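Local coordinates for protein squalene synthase HpnC (Alicyclobacillus acidocaldarius subsp. acidocaldarius, PDB 4HD1) that probably takes part in making squalene from isoprenyl diphosphate precursors, a transferase step of isoprenoid biosynthesis, at residues G181-P186 / D198-R203. Sequence-based numbering, arbitrary orientation.
Sequences GRIYVP and DDIRAR
Ile183 meets Ile200 and Arg201 where a loop of this all-helical squalene/phytoene synthase fold packs against the short helix 197-201, a small example of how a loop and a one-turn helix can be joined by side chains alone. The apolar part centres on the two isoleucines, whose CA atoms lie 8.0 Å apart. The CG2 methyl of Ile200 packs against both branches of Ile183, 4.0 Å from Ile183 CG2 and close to its CG1 and CD1. In Ile200 this methyl stands opposite the backbone N across the CA-CB bond, which carries it out from the helix toward the loop. Ile174 and Leu190, on the helices 174-179 and 187-191, also touch Ile200, while Val185 leans toward the short helix from further along the loop and reaches the same two residues.

At the more exposed edge the partner is the aliphatic chain of Arg201. Extended from CG to NE, it runs nearly at right angles to Ile183, with Arg201 CG 3.9 Å from Ile183 CD1; the same methyl lies over one face of the guanidinium. An alanine in place of Ile183 would probably take away the loop's share of the packing against Ile200 CG2 and uncover that guanidinium face.

The polar bonds of 198-203 lie within that segment or lead elsewhere, and those of the loop lead elsewhere, as where the Ile183 backbone bonds to His120. A long salt bridge joins Arg201 NH1 to Asp198 OD2 at 3.8 Å. The helix closes in a Schellman motif with Arg203, at positive phi, as its C-prime residue, and Arg203 also forms a salt bridge with Asp175. Gly181 plays the like part at the end of helix 174-179. In the short helix, the closing turn is tied by Arg203 N donating to Ile200 O at 3.0 Å.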
loop_
_atom_site.group_PDB
_atom_site.type_symbol
_atom_site.label_atom_id
_atom_site.label_comp_id
_atom_site.label_asym_id
_atom_site.label_seq_id
_atom_site.Cartn_x
_atom_site.Cartn_y
_atom_site.Cartn_z
ATOM N N GLY A 181 1.615 2.448 19.481
ATOM C CA GLY A 181 3.006 2.762 19.824
ATOM C C GLY A 181 3.810 3.470 18.742
ATOM O O GLY A 181 5.039 3.577 18.852
ATOM N N ARG A 182 3.118 3.965 17.711
ATOM C CA ARG A 182 3.767 4.563 16.539
ATOM C C ARG A 182 3.295 5.969 16.227
ATOM O O ARG A 182 2.110 6.283 16.351
ATOM C CB ARG A 182 3.520 3.714 15.295
ATOM C CG ARG A 182 4.122 2.336 15.359
ATOM C CD ARG A 182 3.530 1.443 14.288
ATOM N NE ARG A 182 4.007 0.079 14.469
ATOM C CZ ARG A 182 5.237 -0.325 14.167
ATOM N NH1 ARG A 182 6.120 0.527 13.650
ATOM N NH2 ARG A 182 5.585 -1.586 14.382
ATOM N N ILE A 183 4.237 6.803 15.800
ATOM C CA ILE A 183 3.928 8.124 15.274
ATOM C C ILE A 183 4.633 8.305 13.933
ATOM O O ILE A 183 5.857 8.154 13.836
ATOM C CB ILE A 183 4.321 9.254 16.248
ATOM C CG1 ILE A 183 3.695 9.013 17.634
ATOM C CG2 ILE A 183 3.914 10.612 15.674
ATOM C CD1 ILE A 183 4.254 9.881 18.744
ATOM N N TYR A 184 3.845 8.622 12.908
ATOM C CA TYR A 184 4.343 8.793 11.545
ATOM C C TYR A 184 4.595 10.255 11.182
ATOM O O TYR A 184 5.300 10.538 10.206
ATOM C CB TYR A 184 3.388 8.138 10.538
ATOM C CG TYR A 184 3.378 6.632 10.637
ATOM C CD1 TYR A 184 4.392 5.871 10.051
ATOM C CD2 TYR A 184 2.374 5.964 11.335
ATOM C CE1 TYR A 184 4.405 4.485 10.150
ATOM C CE2 TYR A 184 2.373 4.576 11.435
ATOM C CZ TYR A 184 3.389 3.840 10.839
ATOM O OH TYR A 184 3.399 2.464 10.933
ATOM N N VAL A 185 4.024 11.176 11.960
ATOM C CA VAL A 185 4.265 12.604 11.745
ATOM C C VAL A 185 5.756 12.865 11.936
ATOM O O VAL A 185 6.296 12.526 12.979
ATOM C CB VAL A 185 3.445 13.490 12.705
ATOM C CG1 VAL A 185 3.589 14.949 12.321
ATOM C CG2 VAL A 185 1.978 13.101 12.680
ATOM N N PRO A 186 6.434 13.425 10.917
ATOM C CA PRO A 186 7.880 13.646 11.033
ATOM C C PRO A 186 8.247 14.603 12.171
ATOM O O PRO A 186 7.554 15.609 12.386
ATOM C CB PRO A 186 8.255 14.242 9.672
ATOM C CG PRO A 186 7.193 13.752 8.746
ATOM C CD PRO A 186 5.939 13.753 9.568
ATOM N N ASP A 198 5.738 14.978 21.898
ATOM C CA ASP A 198 5.011 14.976 23.173
ATOM C C ASP A 198 3.585 15.506 23.039
ATOM O O ASP A 198 2.674 15.006 23.697
ATOM C CB ASP A 198 5.771 15.770 24.244
ATOM C CG ASP A 198 6.632 14.883 25.132
ATOM O OD1 ASP A 198 7.522 15.425 25.825
ATOM O OD2 ASP A 198 6.421 13.651 25.151
ATOM N N ASP A 199 3.404 16.517 22.189
ATOM C CA ASP A 199 2.077 17.045 21.876
ATOM C C ASP A 199 1.174 15.949 21.311
ATOM O O ASP A 199 0.008 15.837 21.696
ATOM C CB ASP A 199 2.173 18.203 20.877
ATOM C CG ASP A 199 2.792 19.455 21.476
ATOM O OD1 ASP A 199 2.430 19.822 22.619
ATOM O OD2 ASP A 199 3.629 20.084 20.788
ATOM N N ILE A 200 1.732 15.147 20.403
ATOM C CA ILE A 200 1.013 14.042 19.769
ATOM C C ILE A 200 0.667 12.972 20.805
ATOM O O ILE A 200 -0.460 12.468 20.834
ATOM C CB ILE A 200 1.826 13.424 18.594
ATOM C CG1 ILE A 200 2.168 14.477 17.522
ATOM C CG2 ILE A 200 1.111 12.220 17.989
ATOM C CD1 ILE A 200 0.976 15.148 16.857
ATOM N N ARG A 201 1.638 12.638 21.652
ATOM C CA ARG A 201 1.439 11.659 22.722
ATOM C C ARG A 201 0.358 12.129 23.706
ATOM O O ARG A 201 -0.506 11.346 24.111
ATOM C CB ARG A 201 2.769 11.353 23.446
ATOM C CG ARG A 201 3.820 10.689 22.550
ATOM C CD ARG A 201 5.094 10.332 23.318
ATOM N NE ARG A 201 6.075 9.669 22.443
ATOM C CZ ARG A 201 7.178 10.242 21.948
ATOM N NH1 ARG A 201 7.480 11.505 22.258
ATOM N NH2 ARG A 201 7.991 9.541 21.155
ATOM N N ALA A 202 0.398 13.417 24.059
ATOM C CA ALA A 202 -0.598 14.023 24.950
ATOM C C ALA A 202 -1.843 14.501 24.188
ATOM O O ALA A 202 -2.628 15.301 24.705
ATOM C CB ALA A 202 0.024 15.170 25.738
ATOM N N ARG A 203 -2.005 14.006 22.960
ATOM C CA ARG A 203 -3.188 14.262 22.119
ATOM C C ARG A 203 -3.638 15.730 22.104
ATOM O O ARG A 203 -4.853 16.025 22.075
ATOM C CB ARG A 203 -4.342 13.321 22.512
ATOM C CG ARG A 203 -3.967 11.838 22.426
ATOM C CD ARG A 203 -5.046 10.906 22.965
ATOM N NE ARG A 203 -6.130 10.695 22.008
ATOM C CZ ARG A 203 -7.343 11.227 22.115
ATOM N NH1 ARG A 203 -7.646 12.008 23.145
ATOM N NH2 ARG A 203 -8.260 10.975 21.195
#